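Local coordinates for protein carbohydrate kinase, FGGY (Novosphingobium aromaticivorans, PDB 3H6E) that is probably an FGGY-family kinase that phosphorylates a sugar or related carbohydrate, at residues A[117-123]-A[174-180]; A[280-284]-A[294-298]; A[167-173]-A[230-235]. All blocks are in the same frame, centred on the assembly; numbering follows the deposited sequence.

Contact 1. Residues A[117-123]-A[174-180]; sequences RTGSPAL and HSDLWDP
Three residues with positive phi shape this pairing: Gly119 (65/10), where the chain leaves helix 115-118, and His174 (36/62) and Asp176 (74/-5) in the facing turn. The segments approach at two points, Thr118 CA to Asp179 CA at 4.8 Å and Ser120 CA to His174 CA at 4.2 Å. At the first, CA-H...O contacts join Thr118 CA to Trp178 O (3.4 Å) and Asp179 CA to Arg117 O (3.5 Å), and Arg117 NE makes a salt bridge to Asp179 OD2 (2.7 Å). In the FGGY N-terminal region the arrangement sets a helix end against strand 178-179, half of a two-stranded sheet, with Val284 of strand 282-286 packed on Pro180. At the second, Ser120 (chi1 t) donates from OG to Asp176 OD1 at 2.6 Å; that carboxylate also salt-bridges Arg112. An ST turn links Leu177 N to Ser175 OG (3.1 Å), also bonded to Leu171 O. Leu123 CD1 (chi1 m, chi2 t) lies 3.5 Å from the His174 (chi1 p) ring centroid, a CH-pi contact over the face.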
loop_
_atom_site.group_PDB
_atom_site.type_symbol
_atom_site.label_atom_id
_atom_site.label_comp_id
_atom_site.label_asym_id
_atom_site.label_seq_id
_atom_site.Cartn_x
_atom_site.Cartn_y
_atom_site.Cartn_z
ATOM N N ARG A 117 -7.091 -0.611 19.673
ATOM C CA ARG A 117 -5.826 0.048 20.004
ATOM C C ARG A 117 -4.870 0.047 18.816
ATOM O O ARG A 117 -4.081 0.978 18.644
ATOM C CB ARG A 117 -5.134 -0.631 21.194
ATOM C CG ARG A 117 -5.593 -0.154 22.561
ATOM C CD ARG A 117 -5.288 1.326 22.793
ATOM N NE ARG A 117 -4.004 1.575 23.451
ATOM C CZ ARG A 117 -3.705 1.193 24.692
ATOM N NH1 ARG A 117 -4.583 0.508 25.415
ATOM N NH2 ARG A 117 -2.514 1.477 25.206
ATOM N N THR A 118 -4.945 -1.000 17.999
ATOM C CA THR A 118 -3.918 -1.262 16.993
ATOM C C THR A 118 -4.297 -0.902 15.557
ATOM O O THR A 118 -3.442 -0.501 14.771
ATOM C CB THR A 118 -3.490 -2.741 17.024
ATOM O OG1 THR A 118 -4.620 -3.571 16.721
ATOM C CG2 THR A 118 -2.950 -3.103 18.398
ATOM N N GLY A 119 -5.569 -1.058 15.207
ATOM C CA GLY A 119 -5.985 -0.865 13.833
ATOM C C GLY A 119 -5.348 -1.920 12.950
ATOM O O GLY A 119 -5.405 -1.847 11.720
ATOM N N SER A 120 -4.729 -2.906 13.592
ATOM C CA SER A 120 -4.125 -4.028 12.886
ATOM C C SER A 120 -5.031 -5.250 12.992
ATOM O O SER A 120 -5.215 -5.795 14.076
ATOM C CB SER A 120 -2.740 -4.343 13.463
ATOM O OG SER A 120 -2.090 -5.369 12.725
ATOM N N PRO A 121 -5.606 -5.681 11.861
ATOM C CA PRO A 121 -6.507 -6.835 11.829
ATOM C C PRO A 121 -5.718 -8.137 11.777
ATOM O O PRO A 121 -4.574 -8.135 11.325
ATOM C CB PRO A 121 -7.271 -6.653 10.506
ATOM C CG PRO A 121 -6.780 -5.347 9.908
ATOM C CD PRO A 121 -5.450 -5.082 10.528
ATOM N N ALA A 122 -6.323 -9.230 12.231
ATOM C CA ALA A 122 -5.697 -10.543 12.126
ATOM C C ALA A 122 -5.545 -10.910 10.659
ATOM O O ALA A 122 -6.526 -10.972 9.922
ATOM C CB ALA A 122 -6.521 -11.593 12.852
ATOM N N LEU A 123 -4.310 -11.149 10.238
ATOM C CA LEU A 123 -4.035 -11.517 8.860
ATOM C C LEU A 123 -3.267 -12.834 8.808
ATOM O O LEU A 123 -2.541 -13.171 9.742
ATOM C CB LEU A 123 -3.256 -10.403 8.158
ATOM C CG LEU A 123 -4.024 -9.092 7.971
ATOM C CD1 LEU A 123 -3.106 -7.975 7.502
ATOM C CD2 LEU A 123 -5.197 -9.272 7.008
ATOM N N HIS A 174 -0.397 -2.740 9.493
ATOM C CA HIS A 174 -0.993 -3.901 10.162
ATOM C C HIS A 174 0.030 -4.888 10.740
ATOM O O HIS A 174 0.075 -6.053 10.353
ATOM C CB HIS A 174 -2.000 -4.611 9.244
ATOM C CG HIS A 174 -1.463 -4.943 7.885
ATOM N ND1 HIS A 174 -0.592 -5.988 7.665
ATOM C CD2 HIS A 174 -1.689 -4.380 6.674
ATOM C CE1 HIS A 174 -0.298 -6.052 6.379
ATOM N NE2 HIS A 174 -0.949 -5.087 5.755
ATOM N N SER A 175 0.838 -4.417 11.682
ATOM C CA SER A 175 1.922 -5.228 12.221
ATOM C C SER A 175 1.635 -5.764 13.618
ATOM O O SER A 175 2.353 -6.636 14.107
ATOM C CB SER A 175 3.216 -4.422 12.249
ATOM O OG SER A 175 3.127 -3.387 13.207
ATOM N N ASP A 176 0.593 -5.239 14.259
ATOM C CA ASP A 176 0.285 -5.577 15.650
ATOM C C ASP A 176 1.261 -4.924 16.630
ATOM O O ASP A 176 1.088 -5.027 17.844
ATOM C CB ASP A 176 0.275 -7.095 15.867
ATOM C CG ASP A 176 -0.800 -7.790 15.065
ATOM O OD1 ASP A 176 -1.717 -7.100 14.578
ATOM O OD2 ASP A 176 -0.733 -9.027 14.922
ATOM N N LEU A 177 2.280 -4.249 16.102
ATOM C CA LEU A 177 3.309 -3.633 16.939
ATOM C C LEU A 177 3.049 -2.155 17.205
ATOM O O LEU A 177 3.820 -1.508 17.911
ATOM C CB LEU A 177 4.691 -3.778 16.293
ATOM C CG LEU A 177 5.088 -5.110 15.654
ATOM C CD1 LEU A 177 6.591 -5.157 15.480
ATOM C CD2 LEU A 177 4.617 -6.290 16.490
ATOM N N TRP A 178 1.970 -1.616 16.647
ATOM C CA TRP A 178 1.761 -0.175 16.703
ATOM C C TRP A 178 0.412 0.278 17.255
ATOM O O TRP A 178 -0.624 -0.337 17.002
ATOM C CB TRP A 178 2.007 0.463 15.331
ATOM C CG TRP A 178 2.344 1.914 15.436
ATOM C CD1 TRP A 178 1.639 2.962 14.928
ATOM C CD2 TRP A 178 3.467 2.481 16.121
ATOM N NE1 TRP A 178 2.258 4.145 15.243
ATOM C CE2 TRP A 178 3.380 3.878 15.981
ATOM C CE3 TRP A 178 4.536 1.939 16.844
ATOM C CZ2 TRP A 178 4.324 4.744 16.529
ATOM C CZ3 TRP A 178 5.471 2.798 17.387
ATOM C CH2 TRP A 178 5.361 4.187 17.227
ATOM N N ASP A 179 0.451 1.369 18.012
ATOM C CA ASP A 179 -0.747 2.025 18.506
ATOM C C ASP A 179 -0.899 3.338 17.750
ATOM O O ASP A 179 -0.294 4.348 18.118
ATOM C CB ASP A 179 -0.621 2.281 20.008
ATOM C CG ASP A 179 -1.902 2.816 20.625
ATOM O OD1 ASP A 179 -2.720 3.427 19.903
ATOM O OD2 ASP A 179 -2.085 2.629 21.846
ATOM N N PRO A 180 -1.703 3.325 16.678
ATOM C CA PRO A 180 -1.837 4.474 15.776
ATOM C C PRO A 180 -2.263 5.742 16.504
ATOM O O PRO A 180 -1.560 6.746 16.434
ATOM C CB PRO A 180 -2.926 4.027 14.799
ATOM C CG PRO A 180 -2.858 2.542 14.820
ATOM C CD PRO A 180 -2.515 2.180 16.235
HETATM O O HOH W 1 -2.983 -6.346 16.764
HETATM O O HOH W 2 -2.971 -1.413 9.896
#

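Contact 2. Residues A[280-284]-A[294-298]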
loop_
_atom_site.group_PDB
_atom_site.type_symbol
_atom_site.label_atom_id
_atom_site.label_comp_id
_atom_site.label_asym_id
_atom_site.label_seq_id
_atom_site.Cartn_x
_atom_site.Cartn_y
_atom_site.Cartn_z
ATOM N N ARG A 280 -15.570 -5.338 8.671
ATOM C CA ARG A 280 -15.923 -4.839 7.348
ATOM C C ARG A 280 -14.692 -4.412 6.549
ATOM O O ARG A 280 -14.779 -3.602 5.623
ATOM C CB ARG A 280 -16.982 -3.736 7.436
ATOM C CG ARG A 280 -18.399 -4.295 7.480
ATOM C CD ARG A 280 -19.404 -3.333 8.088
ATOM N NE ARG A 280 -19.709 -2.199 7.222
ATOM C CZ ARG A 280 -20.482 -2.266 6.144
ATOM N NH1 ARG A 280 -21.021 -3.418 5.786
ATOM N NH2 ARG A 280 -20.708 -1.179 5.422
ATOM N N ASP A 281 -13.550 -4.985 6.920
ATOM C CA ASP A 281 -12.311 -4.857 6.162
ATOM C C ASP A 281 -11.723 -3.440 6.193
ATOM O O ASP A 281 -11.294 -2.909 5.168
ATOM C CB ASP A 281 -12.514 -5.335 4.719
ATOM C CG ASP A 281 -11.391 -6.245 4.243
ATOM O OD1 ASP A 281 -10.276 -6.139 4.794
ATOM O OD2 ASP A 281 -11.623 -7.077 3.334
ATOM N N CYS A 282 -11.709 -2.836 7.378
ATOM C CA CYS A 282 -11.034 -1.559 7.586
ATOM C C CYS A 282 -9.751 -1.782 8.379
ATOM O O CYS A 282 -9.584 -2.817 9.024
ATOM C CB CYS A 282 -11.944 -0.576 8.325
ATOM S SG CYS A 282 -13.425 -0.064 7.408
ATOM N N LEU A 283 -8.845 -0.812 8.327
ATOM C CA LEU A 283 -7.606 -0.884 9.092
ATOM C C LEU A 283 -7.013 0.512 9.269
ATOM O O LEU A 283 -7.487 1.478 8.671
ATOM C CB LEU A 283 -6.596 -1.821 8.420
ATOM C CG LEU A 283 -6.054 -1.439 7.037
ATOM C CD1 LEU A 283 -4.676 -2.047 6.818
ATOM C CD2 LEU A 283 -7.013 -1.846 5.921
ATOM N N VAL A 284 -5.984 0.622 10.098
ATOM C CA VAL A 284 -5.367 1.915 10.340
ATOM C C VAL A 284 -3.882 1.913 10.026
ATOM O O VAL A 284 -3.097 1.257 10.704
ATOM C CB VAL A 284 -5.551 2.381 11.790
ATOM C CG1 VAL A 284 -5.015 3.805 11.941
ATOM C CG2 VAL A 284 -7.019 2.297 12.196
ATOM N N PRO A 294 -6.682 6.298 8.176
ATOM C CA PRO A 294 -7.832 5.390 8.135
ATOM C C PRO A 294 -7.948 4.724 6.770
ATOM O O PRO A 294 -7.840 5.396 5.744
ATOM C CB PRO A 294 -9.021 6.322 8.383
ATOM C CG PRO A 294 -8.449 7.455 9.161
ATOM C CD PRO A 294 -7.057 7.648 8.623
ATOM N N SER A 295 -8.165 3.410 6.767
ATOM C CA SER A 295 -8.175 2.644 5.529
ATOM C C SER A 295 -9.331 1.654 5.460
ATOM O O SER A 295 -9.766 1.122 6.475
ATOM C CB SER A 295 -6.852 1.894 5.368
ATOM O OG SER A 295 -5.755 2.746 5.657
ATOM N N ALA A 296 -9.818 1.412 4.249
ATOM C CA ALA A 296 -10.835 0.397 4.013
ATOM C C ALA A 296 -10.578 -0.241 2.660
ATOM O O ALA A 296 -10.400 0.464 1.667
ATOM C CB ALA A 296 -12.219 1.009 4.052
ATOM N N ARG A 297 -10.543 -1.568 2.613
ATOM C CA ARG A 297 -10.367 -2.256 1.339
ATOM C C ARG A 297 -11.453 -3.275 1.011
ATOM O O ARG A 297 -12.287 -3.629 1.849
ATOM C CB ARG A 297 -8.977 -2.911 1.218
ATOM C CG ARG A 297 -8.152 -2.997 2.494
ATOM C CD ARG A 297 -8.714 -3.990 3.495
ATOM N NE ARG A 297 -8.354 -5.385 3.232
ATOM C CZ ARG A 297 -7.179 -5.933 3.545
ATOM N NH1 ARG A 297 -6.229 -5.193 4.097
ATOM N NH2 ARG A 297 -6.946 -7.216 3.293
ATOM N N PHE A 298 -11.429 -3.714 -0.240
ATOM C CA PHE A 298 -12.211 -4.845 -0.711
ATOM C C PHE A 298 -11.551 -5.297 -2.008
ATOM O O PHE A 298 -10.920 -4.496 -2.697
ATOM C CB PHE A 298 -13.685 -4.473 -0.921
ATOM C CG PHE A 298 -13.945 -3.638 -2.143
ATOM C CD1 PHE A 298 -13.678 -2.279 -2.141
ATOM C CD2 PHE A 298 -14.484 -4.208 -3.287
ATOM C CE1 PHE A 298 -13.926 -1.504 -3.264
ATOM C CE2 PHE A 298 -14.737 -3.439 -4.413
ATOM C CZ PHE A 298 -14.454 -2.082 -4.399
HETATM O O HOH W 3 -14.144 -1.848 3.146
#
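Three backbone hydrogen bonds join these antiparallel segments. Leu283 and Ser295 form a hydrogen-bonded pair, Leu283 N to Ser295 O and Ser295 N to Leu283 O both at 2.8 Å, the second more bent. Two residues along, beyond the non-hydrogen-bonded Cys282-Ala296 pair, Arg297 N donates to Asp281 O at 3.0 Å; Val284-Pro294 is a second non-hydrogen-bonded pair. The two strands make a beta hairpin at the edge of the C-terminal domain's mixed sheet: strand 292-298 bonds on its other side to strand 261-266, with backbone hydrogen bonds between Ala296 and Ala263, whereas the backbone of Val284 reaches Gly119. Asp281 divides its carboxylate: OD1 salt-bridges Arg297 NE at 2.6 Å, and OD2 accepts from Gly347 N. The Arg297 guanidinium also makes a cation-pi contact with Trp260, and Leu283 CD2 packs 3.7 Å from Arg297 CD. Ser295 OG is bonded to Val293 O. Water 3 donates to Arg280 O (3.1 Å) and Arg297 O (2.9 Å), bridging the carbonyls where the strands part.

Contact 3. Residues A[167-173]-A[230-235]; sequences EVTSLGC and GLHDSN
His232 and Thr169 have the largest areas covered in this contact, 70 and 64 Å². The short helix 168-171 stands beside the end of strand 226-232, with Ser170 CA 5.1 Å from His232 CA as the nearest pair. Thr169 (chi1 p) turns its CB toward the strand, and its OG1 serves two partners: it donates to Glu167 OE1 at 2.5 Å and accepts from His232 N at 3.1 Å. Glu167 is the N-cap of the helix, OE1 also accepting from Thr169 N at 2.8 Å, so the capping carboxylate fixes the hydroxyl that receives the strand's amide. Glu167 CG lies 3.2 Å from Gly230 O; Gly230 has phi/psi 92/-172, a conformation in which a side chain would collide with the preceding carbonyl. At the strand's last residue, His232 (chi1 t) points its CB toward the helix. Cys173, just past the helix and with chi1 t, places CB over one face of the His232 ring, while its SG is 3.4 Å from His232 CE1 and lies obliquely, 3.9 Å from the ring centroid. After His232 the chain turns toward helix 233-241, and Asp233 has its carboxylate close to that of Asp12 on the first strand. The sheet order 29-36, 17-23, 9-13, 71-76, 226-232 (3-2-1-4-5, with 207-210 added at the edge) is that of the ribonuclease H-like fold of actin-type ATPases.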
loop_
_atom_site.group_PDB
_atom_site.type_symbol
_atom_site.label_atom_id
_atom_site.label_comp_id
_atom_site.label_asym_id
_atom_site.label_seq_id
_atom_site.Cartn_x
_atom_site.Cartn_y
_atom_site.Cartn_z
ATOM N N GLU A 167 11.273 3.206 11.157
ATOM C CA GLU A 167 10.407 4.259 10.634
ATOM C C GLU A 167 8.939 3.886 10.850
ATOM O O GLU A 167 8.569 2.712 10.780
ATOM C CB GLU A 167 10.712 4.530 9.157
ATOM C CG GLU A 167 10.183 5.859 8.646
ATOM C CD GLU A 167 8.709 5.797 8.295
ATOM O OE1 GLU A 167 8.240 4.706 7.908
ATOM O OE2 GLU A 167 8.023 6.837 8.404
ATOM N N VAL A 168 8.106 4.889 11.107
ATOM C CA VAL A 168 6.753 4.650 11.603
ATOM C C VAL A 168 5.778 3.986 10.614
ATOM O O VAL A 168 4.934 3.192 11.027
ATOM C CB VAL A 168 6.126 5.945 12.176
ATOM C CG1 VAL A 168 5.645 6.849 11.064
ATOM C CG2 VAL A 168 4.982 5.607 13.113
ATOM N N THR A 169 5.893 4.297 9.322
ATOM C CA THR A 169 4.919 3.819 8.334
ATOM C C THR A 169 4.951 2.310 8.108
ATOM O O THR A 169 3.924 1.712 7.795
ATOM C CB THR A 169 5.052 4.538 6.969
ATOM O OG1 THR A 169 6.295 4.185 6.346
ATOM C CG2 THR A 169 4.974 6.044 7.147
ATOM N N SER A 170 6.123 1.699 8.240
ATOM C CA SER A 170 6.220 0.250 8.144
ATOM C C SER A 170 5.590 -0.392 9.376
ATOM O O SER A 170 4.956 -1.438 9.281
ATOM C CB SER A 170 7.672 -0.204 7.995
ATOM O OG SER A 170 8.161 0.032 6.687
ATOM N N LEU A 171 5.765 0.248 10.530
ATOM C CA LEU A 171 5.199 -0.248 11.783
ATOM C C LEU A 171 3.680 -0.128 11.783
ATOM O O LEU A 171 2.986 -0.915 12.424
ATOM C CB LEU A 171 5.769 0.516 12.982
ATOM C CG LEU A 171 7.284 0.496 13.185
ATOM C CD1 LEU A 171 7.700 1.517 14.237
ATOM C CD2 LEU A 171 7.777 -0.903 13.555
ATOM N N GLY A 172 3.165 0.863 11.067
ATOM C CA GLY A 172 1.731 1.081 11.014
ATOM C C GLY A 172 1.026 0.241 9.965
ATOM O O GLY A 172 -0.182 0.365 9.771
ATOM N N CYS A 173 1.780 -0.619 9.289
ATOM C CA CYS A 173 1.232 -1.460 8.226
ATOM C C CYS A 173 0.728 -2.796 8.780
ATOM O O CYS A 173 1.344 -3.842 8.565
ATOM C CB CYS A 173 2.289 -1.691 7.140
ATOM S SG CYS A 173 1.696 -2.561 5.674
ATOM N N GLY A 230 13.775 6.452 4.951
ATOM C CA GLY A 230 12.968 5.770 3.959
ATOM C C GLY A 230 11.590 5.453 4.500
ATOM O O GLY A 230 11.232 5.889 5.597
ATOM N N LEU A 231 10.817 4.685 3.742
ATOM C CA LEU A 231 9.437 4.413 4.121
ATOM C C LEU A 231 8.859 3.160 3.482
ATOM O O LEU A 231 9.527 2.458 2.725
ATOM C CB LEU A 231 8.551 5.615 3.789
ATOM C CG LEU A 231 8.765 6.289 2.430
ATOM C CD1 LEU A 231 8.332 5.390 1.284
ATOM C CD2 LEU A 231 8.018 7.611 2.380
ATOM N N HIS A 232 7.599 2.895 3.804
ATOM C CA HIS A 232 6.888 1.739 3.282
ATOM C C HIS A 232 6.437 1.985 1.840
ATOM O O HIS A 232 6.044 3.098 1.488
ATOM C CB HIS A 232 5.688 1.426 4.181
ATOM C CG HIS A 232 4.835 0.302 3.685
ATOM N ND1 HIS A 232 3.472 0.414 3.525
ATOM C CD2 HIS A 232 5.156 -0.958 3.304
ATOM C CE1 HIS A 232 2.989 -0.728 3.071
ATOM N NE2 HIS A 232 3.989 -1.577 2.928
ATOM N N ASP A 233 6.512 0.944 1.012
ATOM C CA ASP A 233 5.999 0.989 -0.358
ATOM C C ASP A 233 4.794 1.901 -0.478
ATOM O O ASP A 233 4.838 2.914 -1.167
ATOM C CB ASP A 233 5.593 -0.411 -0.834
ATOM C CG ASP A 233 6.585 -1.005 -1.806
ATOM O OD1 ASP A 233 7.549 -0.298 -2.165
ATOM O OD2 ASP A 233 6.405 -2.172 -2.215
ATOM N N SER A 234 3.715 1.537 0.205
ATOM C CA SER A 234 2.427 2.197 0.012
ATOM C C SER A 234 2.426 3.690 0.311
ATOM O O SER A 234 1.699 4.447 -0.336
ATOM C CB SER A 234 1.329 1.504 0.821
ATOM O OG SER A 234 0.836 0.373 0.126
ATOM N N ASN A 235 3.221 4.120 1.286
ATOM C CA ASN A 235 3.262 5.540 1.627
ATOM C C ASN A 235 3.997 6.375 0.583
ATOM O O ASN A 235 3.824 7.589 0.520
ATOM C CB ASN A 235 3.849 5.766 3.019
ATOM C CG ASN A 235 2.942 5.258 4.122
ATOM O OD1 ASN A 235 2.181 6.025 4.715
ATOM N ND2 ASN A 235 3.009 3.960 4.398
#

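From the N terminus, residues 117-123 open contact 1, and the chain runs through three helices and helix 168-171 before 174-180 closes it. Contact 3 begins inside that loop, at 167-173, and ends only at 230-235, so the two cross; Trp178 joins them, its CB 3.4 Å from Leu171 O and its CZ2 3.6 Å from Val168 CG2. Contact 2 follows in series, closing the hairpin between 284 and 294. Contacts 1 and 3 belong to the N-terminal family region, contact 3 reaching its central sheet, while contact 2 lies on the edge of the C-terminal sheet. A probable hydrogen bond from Val284 N to Gly119 O (3.0 Å) links that edge to contact 1, across the two regions.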